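Local coordinates for putative exported protein (Bacteroides fragilis, PDB 4RAA) that is of unknown function but folds as a six-bladed beta-propeller of the YWTD superfamily and is probably exported, at residues 311-315 with 316-320. Numbering follows the deposited sequence.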
loop_
_atom_site.group_PDB
_atom_site.type_symbol
_atom_site.label_atom_id
_atom_site.label_comp_id
_atom_site.label_asym_id
_atom_site.label_seq_id
_atom_site.Cartn_x
_atom_site.Cartn_y
_atom_site.Cartn_z
ATOM N N GLY A 311 -2.366 26.483 6.030
ATOM C CA GLY A 311 -1.572 26.196 7.243
ATOM C C GLY A 311 -1.143 27.453 8.010
ATOM O O GLY A 311 -1.206 28.578 7.498
ATOM N N SER A 312 -0.710 27.241 9.249
ATOM C CA SER A 312 -0.218 28.294 10.145
ATOM C C SER A 312 1.012 27.814 10.935
ATOM O O SER A 312 1.331 26.619 10.933
ATOM C CB SER A 312 -1.334 28.770 11.075
ATOM O OG SER A 312 -2.006 27.686 11.683
ATOM N N VAL A 313 1.704 28.756 11.580
ATOM C CA VAL A 313 2.950 28.489 12.329
ATOM C C VAL A 313 2.919 29.269 13.648
ATOM O O VAL A 313 2.996 30.499 13.623
ATOM C CB VAL A 313 4.187 28.926 11.489
ATOM C CG1 VAL A 313 5.504 28.678 12.231
ATOM C CG2 VAL A 313 4.197 28.233 10.124
ATOM N N ASP A 314 2.793 28.571 14.784
ATOM C CA ASP A 314 2.705 29.207 16.123
ATOM C C ASP A 314 1.537 30.237 16.097
ATOM O O ASP A 314 1.698 31.416 16.457
ATOM C CB ASP A 314 4.084 29.816 16.504
ATOM C CG ASP A 314 4.124 30.427 17.908
ATOM O OD1 ASP A 314 3.392 29.963 18.814
ATOM O OD2 ASP A 314 4.905 31.390 18.088
ATOM N N ASP A 315 0.391 29.776 15.583
ATOM C CA ASP A 315 -0.818 30.584 15.386
ATOM C C ASP A 315 -0.674 31.816 14.436
ATOM O O ASP A 315 -1.536 32.699 14.454
ATOM C CB ASP A 315 -1.442 30.968 16.749
ATOM C CG ASP A 315 -1.893 29.747 17.582
ATOM O OD1 ASP A 315 -2.055 28.626 17.050
ATOM O OD2 ASP A 315 -2.133 29.929 18.797
ATOM N N TYR A 316 0.380 31.862 13.605
ATOM C CA TYR A 316 0.584 32.937 12.605
ATOM C C TYR A 316 0.135 32.440 11.227
ATOM O O TYR A 316 0.495 31.337 10.824
ATOM C CB TYR A 316 2.053 33.405 12.482
ATOM C CG TYR A 316 2.581 34.326 13.570
ATOM C CD1 TYR A 316 2.451 35.723 13.461
ATOM C CD2 TYR A 316 3.252 33.814 14.690
ATOM C CE1 TYR A 316 2.950 36.573 14.445
ATOM C CE2 TYR A 316 3.751 34.659 15.683
ATOM C CZ TYR A 316 3.604 36.033 15.556
ATOM O OH TYR A 316 4.097 36.851 16.541
ATOM N N HIS A 317 -0.634 33.270 10.518
ATOM C CA HIS A 317 -1.082 32.987 9.147
ATOM C C HIS A 317 0.088 33.331 8.235
ATOM O O HIS A 317 0.784 34.313 8.497
ATOM C CB HIS A 317 -2.313 33.817 8.794
ATOM C CG HIS A 317 -3.502 33.490 9.631
ATOM N ND1 HIS A 317 -4.598 32.823 9.133
ATOM C CD2 HIS A 317 -3.743 33.679 10.950
ATOM C CE1 HIS A 317 -5.476 32.643 10.104
ATOM N NE2 HIS A 317 -4.982 33.149 11.216
ATOM N N VAL A 318 0.300 32.529 7.185
ATOM C CA VAL A 318 1.437 32.678 6.269
ATOM C C VAL A 318 0.974 33.203 4.918
ATOM O O VAL A 318 -0.028 32.733 4.390
ATOM C CB VAL A 318 2.175 31.330 6.057
ATOM C CG1 VAL A 318 3.380 31.496 5.117
ATOM C CG2 VAL A 318 2.615 30.751 7.399
ATOM N N ALA A 319 1.727 34.151 4.358
ATOM C CA ALA A 319 1.448 34.713 3.029
ATOM C C ALA A 319 2.776 35.006 2.324
ATOM O O ALA A 319 3.486 35.903 2.752
ATOM C CB ALA A 319 0.628 35.983 3.157
ATOM N N PRO A 320 3.125 34.249 1.257
ATOM C CA PRO A 320 4.394 34.504 0.575
ATOM C C PRO A 320 4.294 35.748 -0.296
ATOM O O PRO A 320 3.264 35.965 -0.944
ATOM C CB PRO A 320 4.595 33.247 -0.261
ATOM C CG PRO A 320 3.219 32.827 -0.597
ATOM C CD PRO A 320 2.373 33.169 0.597
HETATM O O HOH W 1 -2.018 31.232 6.460
#
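Val313 and Tyr316 pair antiparallel through both backbone bonds of a hydrogen-bonded pair, Val313 N to Tyr316 O and Tyr316 N to Val313 O, each 2.9 Å. They close a beta hairpin with a two-residue loop, whose type I' turn carries Asp314 and Asp315 at its corners, both with positive phi. Tyr316 O receives its donor in the carbonyl plane; at Val313 O the donor, Tyr316 N, stands 66° out of the Val313 carbonyl plane. The Tyr316 side chain runs back beside the turn. Its CB lies 3.3 Å from Val313 O, and CG also nears that oxygen, which sits at the ring edge in the ring plane. Farther out, CD2 comes 3.4 Å from Asp314 O and CE2 3.9 Å from the same atom; the side chain also touches Phe357 and Arg359. This course follows from CG standing anti to the Tyr316 carbonyl carbon (chi1 -77°). Val313 CG2 meets Val318 CG2 at 4.0 Å, and a water bridges Gly311 and Val318, donating to Gly311 O and accepting from Val318 N at 2.8 Å. On the opposite face, Ser312 OG bonds Glu260 and His317 NE2 bonds Asp265. Phe357 of strand 354-360 also touches Val313 and Val318, and Ile46 of strand 45-49 meets Val318. The antiparallel sheet, ordered 25-31, 354-360, 316-321, 312-313, is consistent with a four-stranded propeller blade, its N-terminal strand beside the C-terminal one as in "Velcro" closure.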